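Local coordinates for protein possible translation initiation inhibitor (Rhodopseudomonas palustris, PDB 3LME) that is of unknown function but belongs to the YjgF-like family of small alpha/beta proteins, here assembled as a trimer, at residues 27-33 against 122-128; 34-39 against 54-59; 77-83 against 107-112; 6-12 against 61-66. The protein carries 1 engineered substitution. All blocks are in the same frame, centred on the assembly; numbering follows the deposited sequence.

Contact 1: 27-33 against 122-128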
loop_
_atom_site.group_PDB
_atom_site.type_symbol
_atom_site.label_atom_id
_atom_site.label_comp_id
_atom_site.label_asym_id
_atom_site.label_seq_id
_atom_site.Cartn_x
_atom_site.Cartn_y
_atom_site.Cartn_z
ATOM N N ASP A 27 13.449 6.594 -10.881
ATOM C CA ASP A 27 12.667 5.999 -11.973
ATOM C C ASP A 27 11.212 5.806 -11.610
ATOM O O ASP A 27 10.383 5.598 -12.514
ATOM C CB ASP A 27 13.222 4.637 -12.401
ATOM C CG ASP A 27 14.631 4.721 -12.922
ATOM O OD1 ASP A 27 15.032 5.794 -13.463
ATOM O OD2 ASP A 27 15.350 3.703 -12.766
ATOM N N PHE A 28 10.897 5.846 -10.313
ATOM C CA PHE A 28 9.546 5.552 -9.891
ATOM C C PHE A 28 8.675 6.784 -9.742
ATOM O O PHE A 28 9.183 7.881 -9.459
ATOM C CB PHE A 28 9.551 4.768 -8.603
ATOM C CG PHE A 28 10.008 3.374 -8.765
ATOM C CD1 PHE A 28 9.088 2.348 -8.903
ATOM C CD2 PHE A 28 11.371 3.072 -8.777
ATOM C CE1 PHE A 28 9.521 1.037 -9.052
ATOM C CE2 PHE A 28 11.815 1.776 -8.917
ATOM C CZ PHE A 28 10.895 0.757 -9.061
ATOM N N VAL A 29 7.367 6.597 -9.931
ATOM C CA VAL A 29 6.387 7.651 -9.723
ATOM C C VAL A 29 5.240 7.180 -8.828
ATOM O O VAL A 29 4.528 6.208 -9.160
ATOM C CB VAL A 29 5.833 8.115 -11.043
ATOM C CG1 VAL A 29 4.671 9.082 -10.822
ATOM C CG2 VAL A 29 6.957 8.749 -11.870
ATOM N N PHE A 30 5.070 7.873 -7.699
ATOM C CA PHE A 30 4.083 7.501 -6.696
ATOM C C PHE A 30 2.931 8.470 -6.739
ATOM O O PHE A 30 3.080 9.611 -6.393
ATOM C CB PHE A 30 4.702 7.517 -5.291
ATOM C CG PHE A 30 5.834 6.519 -5.101
ATOM C CD1 PHE A 30 5.626 5.342 -4.407
ATOM C CD2 PHE A 30 7.102 6.770 -5.618
ATOM C CE1 PHE A 30 6.667 4.428 -4.227
ATOM C CE2 PHE A 30 8.135 5.871 -5.453
ATOM C CZ PHE A 30 7.921 4.695 -4.753
ATOM N N ILE A 31 1.771 8.018 -7.153
ATOM C CA ILE A 31 0.636 8.890 -7.157
ATOM C C ILE A 31 -0.148 8.765 -5.840
ATOM O O ILE A 31 -0.451 7.651 -5.383
ATOM C CB ILE A 31 -0.243 8.605 -8.385
ATOM C CG1 ILE A 31 0.599 8.669 -9.665
ATOM C CG2 ILE A 31 -1.402 9.562 -8.447
ATOM C CD1 ILE A 31 1.262 10.052 -9.978
ATOM N N GLY A 32 -0.471 9.902 -5.225
ATOM C CA GLY A 32 -1.333 9.912 -4.030
ATOM C C GLY A 32 -2.735 9.398 -4.323
ATOM O O GLY A 32 -3.114 9.202 -5.485
ATOM N N GLY A 33 -3.511 9.162 -3.274
ATOM C CA GLY A 33 -4.853 8.637 -3.443
ATOM C C GLY A 33 -5.668 9.560 -4.317
ATOM O O GLY A 33 -5.707 10.770 -4.077
ATOM N N ILE A 122 -8.075 5.213 -5.268
ATOM C CA ILE A 122 -7.051 4.351 -5.848
ATOM C C ILE A 122 -5.658 4.859 -5.578
ATOM O O ILE A 122 -5.458 6.044 -5.542
ATOM C CB ILE A 122 -7.283 4.078 -7.381
ATOM C CG1 ILE A 122 -6.268 3.066 -7.934
ATOM C CG2 ILE A 122 -7.191 5.360 -8.218
ATOM C CD1 ILE A 122 -6.690 2.408 -9.229
ATOM N N ASP A 123 -4.719 3.939 -5.369
ATOM C CA ASP A 123 -3.285 4.231 -5.219
ATOM C C ASP A 123 -2.482 3.628 -6.356
ATOM O O ASP A 123 -2.528 2.420 -6.568
ATOM C CB ASP A 123 -2.743 3.624 -3.942
ATOM C CG ASP A 123 -3.154 4.380 -2.728
ATOM O OD1 ASP A 123 -3.782 5.458 -2.895
ATOM O OD2 ASP A 123 -2.846 3.892 -1.608
ATOM N N GLY A 124 -1.730 4.460 -7.065
ATOM C CA GLY A 124 -1.022 4.014 -8.237
ATOM C C GLY A 124 0.433 4.284 -8.055
ATOM O O GLY A 124 0.799 5.344 -7.556
ATOM N N THR A 125 1.249 3.309 -8.455
ATOM C CA THR A 125 2.716 3.383 -8.444
ATOM C C THR A 125 3.244 2.967 -9.821
ATOM O O THR A 125 2.841 1.947 -10.365
ATOM C CB THR A 125 3.280 2.471 -7.351
ATOM O OG1 THR A 125 2.610 2.777 -6.131
ATOM C CG2 THR A 125 4.779 2.661 -7.169
ATOM N N PHE A 126 4.113 3.790 -10.393
ATOM C CA PHE A 126 4.547 3.601 -11.773
ATOM C C PHE A 126 6.075 3.527 -11.858
ATOM O O PHE A 126 6.795 4.131 -11.044
ATOM C CB PHE A 126 4.038 4.737 -12.654
ATOM C CG PHE A 126 2.528 4.855 -12.720
ATOM C CD1 PHE A 126 1.793 5.361 -11.643
ATOM C CD2 PHE A 126 1.850 4.519 -13.870
ATOM C CE1 PHE A 126 0.415 5.477 -11.716
ATOM C CE2 PHE A 126 0.474 4.636 -13.952
ATOM C CZ PHE A 126 -0.252 5.109 -12.878
ATOM N N TYR A 127 6.560 2.778 -12.847
ATOM C CA TYR A 127 7.982 2.676 -13.145
ATOM C C TYR A 127 8.161 3.263 -14.497
ATOM O O TYR A 127 7.677 2.671 -15.465
ATOM C CB TYR A 127 8.380 1.224 -13.248
ATOM C CG TYR A 127 9.829 0.978 -13.563
ATOM C CD1 TYR A 127 10.840 1.508 -12.758
ATOM C CD2 TYR A 127 10.193 0.162 -14.628
ATOM C CE1 TYR A 127 12.189 1.255 -13.021
ATOM C CE2 TYR A 127 11.522 -0.109 -14.904
ATOM C CZ TYR A 127 12.526 0.449 -14.097
ATOM O OH TYR A 127 13.853 0.192 -14.375
ATOM N N ALA A 128 8.860 4.394 -14.581
ATOM C CA ALA A 128 9.013 5.087 -15.842
ATOM C C ALA A 128 10.425 5.638 -16.030
ATOM O O ALA A 128 10.620 6.853 -15.942
ATOM C CB ALA A 128 8.010 6.207 -15.906
#
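F126, Y127 and D27 have the most surface covered here. Strands 28-33 and 122-127 run antiparallel, with axes 4.6 Å apart at closest and 167° between their directions. F126 and V29 form a hydrogen-bonded pair: V29 N to F126 O is 2.8 Å and F126 N to V29 O is 2.7 Å. The ring of F126 lies along the strand, and its CE1 is 3.8 Å from I31 CG1. G124 leaves room for it, since a CB there would crowd F126 CE1. On the same face, helix 48-64 covers this apolar layer, with A62 on I31 and A63 on F126. Y127 projects from the other face. Its CD1 is 3.8 Å from F28 CZ, and the two rings meet obliquely with centroids 5.2 Å apart. Y127 CE1 also reaches D27 CB at 3.6 Å. Further bonds run from I31 N to G124 O at 2.9 Å and, past the strand end, from A128 N to D27 O at 2.8 Å. Along this face, T125 CG2 makes a CH-pi contact over the F30 ring, 4.2 Å from its centroid. Other subunits cover this side: R75 of the second subunit packs on F30, and F30 of the third subunit packs on F28. The arrangement is the central antiparallel strand pair of a YjgF-like sheet, with a helix on one face and the trimer interface on the other.

Contact 2: 34-39 against 54-59. Engineered in segment 34-39: H35 (natural residue Arg).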
loop_
_atom_site.group_PDB
_atom_site.type_symbol
_atom_site.label_atom_id
_atom_site.label_comp_id
_atom_site.label_asym_id
_atom_site.label_seq_id
_atom_site.Cartn_x
_atom_site.Cartn_y
_atom_site.Cartn_z
ATOM N N MET A 34 -6.294 8.977 -5.338
ATOM C CA MET A 34 -7.138 9.682 -6.283
ATOM C C MET A 34 -8.574 9.208 -6.193
ATOM O O MET A 34 -8.836 8.028 -5.969
ATOM C CB MET A 34 -6.637 9.424 -7.694
ATOM C CG MET A 34 -5.389 10.244 -8.059
ATOM S SD MET A 34 -5.605 12.016 -7.916
ATOM C CE MET A 34 -3.897 12.425 -7.923
ATOM N N HIS A 35 -9.526 10.117 -6.341
ATOM C CA HIS A 35 -10.890 9.654 -6.528
ATOM C C HIS A 35 -11.612 10.396 -7.622
ATOM O O HIS A 35 -11.028 11.277 -8.257
ATOM C CB HIS A 35 -11.684 9.527 -5.216
ATOM C CG HIS A 35 -11.613 10.724 -4.341
ATOM N ND1 HIS A 35 -12.637 11.648 -4.265
ATOM C CD2 HIS A 35 -10.647 11.157 -3.496
ATOM C CE1 HIS A 35 -12.299 12.612 -3.423
ATOM N NE2 HIS A 35 -11.091 12.343 -2.950
ATOM N N GLY A 36 -12.862 10.014 -7.868
ATOM C CA GLY A 36 -13.614 10.440 -9.054
ATOM C C GLY A 36 -14.180 11.842 -8.978
ATOM O O GLY A 36 -15.348 12.064 -9.309
ATOM N N THR A 37 -13.354 12.797 -8.554
ATOM C CA THR A 37 -13.750 14.201 -8.544
ATOM C C THR A 37 -13.385 14.874 -9.856
ATOM O O THR A 37 -12.463 14.430 -10.543
ATOM C CB THR A 37 -13.015 14.979 -7.476
ATOM O OG1 THR A 37 -11.611 14.793 -7.672
ATOM C CG2 THR A 37 -13.423 14.516 -6.107
ATOM N N ASP A 38 -14.117 15.945 -10.174
ATOM C CA ASP A 38 -13.840 16.820 -11.299
ATOM C C ASP A 38 -12.706 17.719 -10.896
ATOM O O ASP A 38 -12.790 18.368 -9.867
ATOM C CB ASP A 38 -15.098 17.667 -11.591
ATOM C CG ASP A 38 -14.899 18.732 -12.701
ATOM O OD1 ASP A 38 -13.860 19.440 -12.723
ATOM O OD2 ASP A 38 -15.821 18.864 -13.542
ATOM N N ARG A 39 -11.672 17.799 -11.728
ATOM C CA ARG A 39 -10.476 18.581 -11.398
ATOM C C ARG A 39 -10.747 20.051 -11.122
ATOM O O ARG A 39 -10.015 20.675 -10.355
ATOM C CB ARG A 39 -9.348 18.412 -12.436
ATOM C CG ARG A 39 -9.704 18.580 -13.912
ATOM C CD ARG A 39 -8.438 18.833 -14.762
ATOM N NE ARG A 39 -7.559 19.881 -14.198
ATOM C CZ ARG A 39 -7.656 21.204 -14.440
ATOM N NH1 ARG A 39 -8.597 21.706 -15.242
ATOM N NH2 ARG A 39 -6.803 22.055 -13.877
ATOM N N ARG A 54 -13.427 8.307 -13.945
ATOM C CA ARG A 54 -12.839 9.577 -13.594
ATOM C C ARG A 54 -11.748 9.462 -12.542
ATOM O O ARG A 54 -10.791 10.242 -12.548
ATOM C CB ARG A 54 -13.916 10.546 -13.125
ATOM C CG ARG A 54 -13.452 11.989 -12.967
ATOM C CD ARG A 54 -13.075 12.508 -14.306
ATOM N NE ARG A 54 -13.199 13.955 -14.328
ATOM C CZ ARG A 54 -14.224 14.622 -14.848
ATOM N NH1 ARG A 54 -15.246 13.980 -15.394
ATOM N NH2 ARG A 54 -14.216 15.952 -14.801
ATOM N N MET A 55 -11.900 8.514 -11.621
ATOM C CA MET A 55 -10.855 8.203 -10.645
ATOM C C MET A 55 -9.602 7.730 -11.386
ATOM O O MET A 55 -8.497 8.234 -11.138
ATOM C CB MET A 55 -11.350 7.149 -9.668
ATOM C CG MET A 55 -10.318 6.622 -8.661
ATOM S SD MET A 55 -11.068 5.337 -7.639
ATOM C CE MET A 55 -11.154 3.981 -8.833
ATOM N N PHE A 56 -9.782 6.807 -12.335
ATOM C CA PHE A 56 -8.650 6.355 -13.145
ATOM C C PHE A 56 -7.998 7.467 -13.985
ATOM O O PHE A 56 -6.761 7.602 -13.985
ATOM C CB PHE A 56 -9.051 5.193 -14.014
ATOM C CG PHE A 56 -9.025 3.888 -13.310
ATOM C CD1 PHE A 56 -7.845 3.210 -13.143
ATOM C CD2 PHE A 56 -10.192 3.332 -12.815
ATOM C CE1 PHE A 56 -7.824 1.982 -12.505
ATOM C CE2 PHE A 56 -10.188 2.084 -12.145
ATOM C CZ PHE A 56 -9.015 1.420 -11.991
ATOM N N ASP A 57 -8.821 8.272 -14.671
ATOM C CA ASP A 57 -8.317 9.398 -15.442
ATOM C C ASP A 57 -7.548 10.395 -14.541
ATOM O O ASP A 57 -6.448 10.843 -14.905
ATOM C CB ASP A 57 -9.449 10.113 -16.178
ATOM C CG ASP A 57 -10.081 9.277 -17.322
ATOM O OD1 ASP A 57 -9.511 8.261 -17.805
ATOM O OD2 ASP A 57 -11.180 9.679 -17.767
ATOM N N ASN A 58 -8.089 10.755 -13.376
ATOM C CA ASN A 58 -7.337 11.641 -12.517
ATOM C C ASN A 58 -5.962 11.069 -12.185
ATOM O O ASN A 58 -4.967 11.798 -12.221
ATOM C CB ASN A 58 -8.068 11.925 -11.215
ATOM C CG ASN A 58 -9.209 12.886 -11.369
ATOM O OD1 ASN A 58 -10.114 12.911 -10.553
ATOM N ND2 ASN A 58 -9.172 13.689 -12.396
ATOM N N MET A 59 -5.918 9.778 -11.829
ATOM C CA MET A 59 -4.680 9.102 -11.406
ATOM C C MET A 59 -3.720 9.165 -12.594
ATOM O O MET A 59 -2.553 9.584 -12.426
ATOM C CB MET A 59 -4.939 7.640 -10.939
ATOM C CG MET A 59 -3.691 6.828 -10.498
ATOM S SD MET A 59 -3.801 5.011 -10.359
ATOM C CE MET A 59 -4.309 4.502 -12.003
#
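An inverse gamma turn centred on G36 brings the backbone right up against a helix. The CA atoms of G36 and M55 are only 3.9 Å apart, and G36 CA is 3.6 Å from M55 N. The turn follows the end of strand 28-35, where M34 points toward helix 48-64. M34 CG packs on M59 CB at 3.9 Å, and M34 O is 3.4 Å from M55 CG. The ends of M55 and M59 lead away from this segment and pack on strands 73-80 and 120-127. H35 is an engineered residue, Arg in the natural sequence. Its CB points away from the helix, and its ring bonds to D118. N58 has the largest covered area on the helix side and faces the carbonyls of H35 and T37. At the outer end, D38 OD2 and R54 NH2 form a salt bridge at 3.6 Å. D38 OD1 is bonded to the backbone of V40 and, weakly, of T41. The aliphatic part of R54 lies along the loop, with CG 3.6 Å from T37 O. Strand 28-35 ends here in an inverse gamma turn, packed on the helix that covers the sheet of an alpha/beta YjgF-like fold.

Contact 3: 77-83 against 107-112. With SO4 (sulfate ion), chain N.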
loop_
_atom_site.group_PDB
_atom_site.type_symbol
_atom_site.label_atom_id
_atom_site.label_comp_id
_atom_site.label_asym_id
_atom_site.label_seq_id
_atom_site.Cartn_x
_atom_site.Cartn_y
_atom_site.Cartn_z
ATOM N N THR A 77 -3.774 -0.130 -5.992
ATOM C CA THR A 77 -4.552 -0.573 -4.839
ATOM C C THR A 77 -5.884 0.163 -4.859
ATOM O O THR A 77 -5.955 1.358 -4.618
ATOM C CB THR A 77 -3.773 -0.394 -3.496
ATOM O OG1 THR A 77 -2.395 -0.781 -3.677
ATOM C CG2 THR A 77 -4.388 -1.253 -2.382
ATOM N N VAL A 78 -6.938 -0.547 -5.222
ATOM C CA VAL A 78 -8.255 0.060 -5.271
ATOM C C VAL A 78 -8.998 -0.237 -3.978
ATOM O O VAL A 78 -9.199 -1.405 -3.610
ATOM C CB VAL A 78 -9.067 -0.436 -6.465
ATOM C CG1 VAL A 78 -10.214 0.527 -6.777
ATOM C CG2 VAL A 78 -8.185 -0.562 -7.661
ATOM N N PHE A 79 -9.363 0.826 -3.271
ATOM C CA PHE A 79 -10.254 0.724 -2.121
ATOM C C PHE A 79 -11.650 1.169 -2.546
ATOM O O PHE A 79 -11.845 2.258 -3.086
ATOM C CB PHE A 79 -9.753 1.596 -0.976
ATOM C CG PHE A 79 -8.287 1.452 -0.701
ATOM C CD1 PHE A 79 -7.833 0.531 0.230
ATOM C CD2 PHE A 79 -7.359 2.241 -1.371
ATOM C CE1 PHE A 79 -6.477 0.384 0.492
ATOM C CE2 PHE A 79 -5.977 2.112 -1.103
ATOM C CZ PHE A 79 -5.548 1.174 -0.169
ATOM N N VAL A 80 -12.619 0.303 -2.324
ATOM C CA VAL A 80 -13.987 0.611 -2.631
ATOM C C VAL A 80 -14.879 0.345 -1.412
ATOM O O VAL A 80 -14.454 -0.175 -0.376
ATOM C CB VAL A 80 -14.507 -0.200 -3.853
ATOM C CG1 VAL A 80 -13.522 -0.147 -4.989
ATOM C CG2 VAL A 80 -14.795 -1.642 -3.461
ATOM N N THR A 81 -16.143 0.684 -1.588
ATOM C CA THR A 81 -17.088 0.799 -0.522
ATOM C C THR A 81 -18.004 -0.416 -0.462
ATOM O O THR A 81 -18.607 -0.700 0.596
ATOM C CB THR A 81 -17.816 2.141 -0.687
ATOM O OG1 THR A 81 -17.382 2.985 0.373
ATOM C CG2 THR A 81 -19.368 2.023 -0.708
ATOM N N ASP A 82 -18.073 -1.132 -1.593
ATOM C CA ASP A 82 -18.867 -2.343 -1.750
ATOM C C ASP A 82 -18.185 -3.169 -2.839
ATOM O O ASP A 82 -18.459 -3.028 -4.011
ATOM C CB ASP A 82 -20.319 -1.974 -2.110
ATOM C CG ASP A 82 -21.264 -3.195 -2.225
ATOM O OD1 ASP A 82 -20.826 -4.376 -2.161
ATOM O OD2 ASP A 82 -22.477 -2.953 -2.397
ATOM N N VAL A 83 -17.269 -4.034 -2.446
ATOM C CA VAL A 83 -16.556 -4.861 -3.409
ATOM C C VAL A 83 -17.516 -5.672 -4.289
ATOM O O VAL A 83 -17.358 -5.722 -5.497
ATOM C CB VAL A 83 -15.440 -5.724 -2.720
ATOM C CG1 VAL A 83 -16.028 -6.885 -1.915
ATOM C CG2 VAL A 83 -14.432 -6.216 -3.734
ATOM N N THR A 107 -4.731 -4.875 -6.353
ATOM C CA THR A 107 -5.432 -5.395 -5.198
ATOM C C THR A 107 -6.694 -4.563 -4.919
ATOM O O THR A 107 -6.606 -3.352 -4.852
ATOM C CB THR A 107 -4.467 -5.543 -3.985
ATOM O OG1 THR A 107 -5.221 -5.727 -2.795
ATOM C CG2 THR A 107 -3.593 -4.323 -3.822
ATOM N N VAL A 108 -7.855 -5.220 -4.803
ATOM C CA VAL A 108 -9.155 -4.554 -4.561
ATOM C C VAL A 108 -9.737 -4.920 -3.182
ATOM O O VAL A 108 -10.120 -6.060 -2.952
ATOM C CB VAL A 108 -10.235 -4.912 -5.676
ATOM C CG1 VAL A 108 -11.563 -4.246 -5.398
ATOM C CG2 VAL A 108 -9.780 -4.526 -7.093
ATOM N N LEU A 109 -9.827 -3.963 -2.265
ATOM C CA LEU A 109 -10.413 -4.254 -0.933
ATOM C C LEU A 109 -11.636 -3.422 -0.649
ATOM O O LEU A 109 -11.742 -2.298 -1.136
ATOM C CB LEU A 109 -9.420 -3.991 0.194
ATOM C CG LEU A 109 -7.963 -4.085 -0.212
ATOM C CD1 LEU A 109 -7.263 -2.919 0.391
ATOM C CD2 LEU A 109 -7.354 -5.392 0.225
ATOM N N GLN A 110 -12.548 -3.970 0.148
ATOM C CA GLN A 110 -13.660 -3.184 0.673
ATOM C C GLN A 110 -13.208 -2.441 1.912
ATOM O O GLN A 110 -12.349 -2.910 2.650
ATOM C CB GLN A 110 -14.853 -4.064 0.993
ATOM C CG GLN A 110 -16.141 -3.313 1.184
ATOM C CD GLN A 110 -17.312 -4.261 1.370
ATOM O OE1 GLN A 110 -17.625 -5.062 0.476
ATOM N NE2 GLN A 110 -17.955 -4.195 2.548
ATOM N N VAL A 111 -13.801 -1.288 2.157
ATOM C CA VAL A 111 -13.350 -0.429 3.232
ATOM C C VAL A 111 -14.601 0.337 3.703
ATOM O O VAL A 111 -15.550 0.447 2.945
ATOM C CB VAL A 111 -12.168 0.412 2.695
ATOM C CG1 VAL A 111 -12.523 1.866 2.502
ATOM C CG2 VAL A 111 -10.960 0.236 3.571
ATOM N N PRO A 112 -14.660 0.808 4.960
ATOM C CA PRO A 112 -15.966 1.403 5.325
ATOM C C PRO A 112 -16.179 2.853 4.874
ATOM O O PRO A 112 -17.269 3.196 4.438
ATOM C CB PRO A 112 -15.983 1.313 6.864
ATOM C CG PRO A 112 -14.835 0.400 7.231
ATOM C CD PRO A 112 -13.816 0.626 6.151
HETATM S S SO4 N . -8.631 -8.842 -5.548
HETATM O O1 SO4 N . -8.160 -7.798 -4.650
HETATM O O2 SO4 N . -7.592 -9.140 -6.566
HETATM O O3 SO4 N . -8.975 -10.039 -4.787
HETATM O O4 SO4 N . -9.849 -8.396 -6.235
#
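A beta-alpha-beta crossover brings these segments together: strand 73-80, helix 83-98 and strand 106-110. The two strands lie side by side and parallel, 4.8 Å apart at closest and at 20°. V78 N bonds to T107 O at 2.8 Å, L109 N to V78 O at 3.0 Å and V80 N to L109 O at 3.0 Å. The bond from V111 N to V80 O, 2.8 Å, is weak. V78 and V108 pair on the face covered by the crossover helix, with V78 CB 4.2 Å from V108 CG2. V83, at the start of that helix, adds CG2 at 3.9 Å from V108 CG1. Q110 links the strand to the same helix start: its OE1 accepts a bond from V83 N at 3.1 Å. D82 is the N-cap; its OD1 accepts a weak hydrogen bond from K85 N. In this YjgF-like fold, the opposite face looks into the trimer. There F79 CE1 touches L109 CD1 at 3.4 Å, and T77 CG2 meets T107 CG2 at 3.5 Å. L109 also packs on F79 of the third subunit, and F79 on L109 of the second. A sulfate ion takes a bond from V108 N to its O1 at 2.6 Å and another from the engineered H35 of the third subunit.

Contact 4: 6-12 against 61-66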
loop_
_atom_site.group_PDB
_atom_site.type_symbol
_atom_site.label_atom_id
_atom_site.label_comp_id
_atom_site.label_asym_id
_atom_site.label_seq_id
_atom_site.Cartn_x
_atom_site.Cartn_y
_atom_site.Cartn_z
ATOM N N ILE A 6 5.392 16.397 -7.799
ATOM C CA ILE A 6 4.772 16.676 -9.094
ATOM C C ILE A 6 3.903 17.903 -9.011
ATOM O O ILE A 6 2.871 17.895 -8.358
ATOM C CB ILE A 6 3.918 15.498 -9.541
ATOM C CG1 ILE A 6 4.809 14.276 -9.746
ATOM C CG2 ILE A 6 3.162 15.835 -10.807
ATOM C CD1 ILE A 6 4.065 12.989 -9.721
ATOM N N ALA A 7 4.340 18.974 -9.660
ATOM C CA ALA A 7 3.567 20.230 -9.697
ATOM C C ALA A 7 2.200 20.074 -10.407
ATOM O O ALA A 7 2.072 19.319 -11.376
ATOM C CB ALA A 7 4.396 21.333 -10.343
ATOM N N PRO A 8 1.168 20.767 -9.906
ATOM C CA PRO A 8 -0.149 20.621 -10.526
ATOM C C PRO A 8 -0.189 21.243 -11.906
ATOM O O PRO A 8 0.502 22.226 -12.170
ATOM C CB PRO A 8 -1.087 21.362 -9.575
ATOM C CG PRO A 8 -0.343 21.483 -8.329
ATOM C CD PRO A 8 1.111 21.574 -8.687
ATOM N N THR A 9 -1.025 20.673 -12.759
ATOM C CA THR A 9 -1.029 20.971 -14.181
ATOM C C THR A 9 -2.458 21.248 -14.613
ATOM O O THR A 9 -3.374 21.100 -13.807
ATOM C CB THR A 9 -0.360 19.792 -14.899
ATOM O OG1 THR A 9 1.011 20.139 -15.115
ATOM C CG2 THR A 9 -1.006 19.431 -16.207
ATOM N N ASP A 10 -2.674 21.699 -15.843
ATOM C CA ASP A 10 -4.062 21.988 -16.249
ATOM C C ASP A 10 -4.825 20.727 -16.683
ATOM O O ASP A 10 -6.010 20.792 -17.028
ATOM C CB ASP A 10 -4.164 23.161 -17.249
ATOM C CG ASP A 10 -3.715 22.797 -18.672
ATOM O OD1 ASP A 10 -3.988 23.600 -19.603
ATOM O OD2 ASP A 10 -3.094 21.731 -18.896
ATOM N N LYS A 11 -4.138 19.578 -16.623
ATOM C CA LYS A 11 -4.760 18.253 -16.860
ATOM C C LYS A 11 -5.002 17.449 -15.552
ATOM O O LYS A 11 -5.639 16.400 -15.563
ATOM C CB LYS A 11 -3.953 17.443 -17.884
ATOM C CG LYS A 11 -4.256 17.788 -19.347
ATOM C CD LYS A 11 -2.945 17.932 -20.199
ATOM C CE LYS A 11 -3.231 18.430 -21.636
ATOM N NZ LYS A 11 -2.318 19.551 -22.072
ATOM N N THR A 12 -4.572 18.031 -14.437
ATOM C CA THR A 12 -4.342 17.378 -13.157
ATOM C C THR A 12 -5.217 17.959 -12.036
ATOM O O THR A 12 -5.736 19.062 -12.172
ATOM C CB THR A 12 -2.846 17.551 -12.812
ATOM O OG1 THR A 12 -2.161 16.310 -12.990
ATOM C CG2 THR A 12 -2.619 18.069 -11.429
ATOM N N ALA A 61 -3.545 11.108 -15.206
ATOM C CA ALA A 61 -3.099 12.463 -15.475
ATOM C C ALA A 61 -1.941 12.848 -14.555
ATOM O O ALA A 61 -0.934 13.396 -14.989
ATOM C CB ALA A 61 -4.248 13.439 -15.327
ATOM N N ALA A 62 -2.083 12.579 -13.275
ATOM C CA ALA A 62 -0.988 12.846 -12.377
ATOM C C ALA A 62 0.213 12.054 -12.892
ATOM O O ALA A 62 1.312 12.601 -12.993
ATOM C CB ALA A 62 -1.351 12.471 -10.960
ATOM N N ALA A 63 0.004 10.800 -13.290
ATOM C CA ALA A 63 1.131 9.974 -13.720
ATOM C C ALA A 63 1.794 10.548 -14.970
ATOM O O ALA A 63 3.008 10.718 -15.022
ATOM C CB ALA A 63 0.706 8.580 -13.946
ATOM N N GLU A 64 0.975 10.872 -15.956
ATOM C CA GLU A 64 1.441 11.438 -17.211
ATOM C C GLU A 64 2.173 12.792 -17.007
ATOM O O GLU A 64 3.131 13.089 -17.714
ATOM C CB GLU A 64 0.266 11.501 -18.200
ATOM C CG GLU A 64 0.636 11.898 -19.613
ATOM C CD GLU A 64 0.712 13.430 -19.794
ATOM O OE1 GLU A 64 1.525 13.883 -20.647
ATOM O OE2 GLU A 64 -0.031 14.176 -19.078
ATOM N N ALA A 65 1.751 13.581 -16.019
ATOM C CA ALA A 65 2.477 14.793 -15.624
ATOM C C ALA A 65 3.865 14.523 -14.996
ATOM O O ALA A 65 4.666 15.453 -14.797
ATOM C CB ALA A 65 1.637 15.631 -14.689
ATOM N N ALA A 66 4.166 13.270 -14.678
ATOM C CA ALA A 66 5.505 12.944 -14.229
ATOM C C ALA A 66 6.212 12.067 -15.247
ATOM O O ALA A 66 7.296 11.568 -14.978
ATOM C CB ALA A 66 5.463 12.267 -12.889
#
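I6 does most of the work here. Its CB points toward the end of helix 48-64, and its mt rotamer (chi1 -63°, chi2 160°) extends CD1 to 3.5 Å from A66 CB. CG2 of I6 lies 4.2 Å from A65 CB. One branched side chain therefore touches two alanines at once. The short alanine side chains are consistent with the close approach. T12 takes up the other end of the loop. Its chi1 of -106° falls between the usual wells. This places T12 OG1 3.7 Å from A62 CA, 3.7 Å from A61 O and 4.2 Å from A65 CB. K11 approaches with its backbone: K11 O is 3.3 Å from A61 CB. The K11 side chain starts toward the helix, but its end leads away, and K11 NZ makes a long salt bridge of 3.9 Å with D10 OD2. A7 to D10 make little or no contact with the helix segment. The contact is modest, with 307 Å² buried in all; I6 provides its apolar part, while T12 and K11 approach with oxygen atoms. The segment follows strand 4-5, an outermost strand of the sheet within the chain, and I6 still pairs with G22 through the backbone. On the sheet side, I6 and A66 pack on V29 of strand 28-35, while A62 packs on I31 and M34 of that strand.

In the fold
Contacts 1 and 3 are two strand pairings of one mixed sheet, with centres 18 Å apart. They join where strand 120-127 lies beside strand 73-80. Contacts 2 and 4 sit on helix 48-64, which covers the sheet; their centres are 12 Å apart, and R39 bonds to T12 between them. Contacts 1 and 2 share strand 28-35. Contacts 3 and 4 are most distant, at 25 Å between centres, on opposite sides of the chain's centre. Along the chain, contacts 2 and 3 follow in series, both within the span of contact 1, while contact 4 crosses contact 1. Contacts 1 and 3 meet other subunits; contacts 2 and 4 stay within the chain.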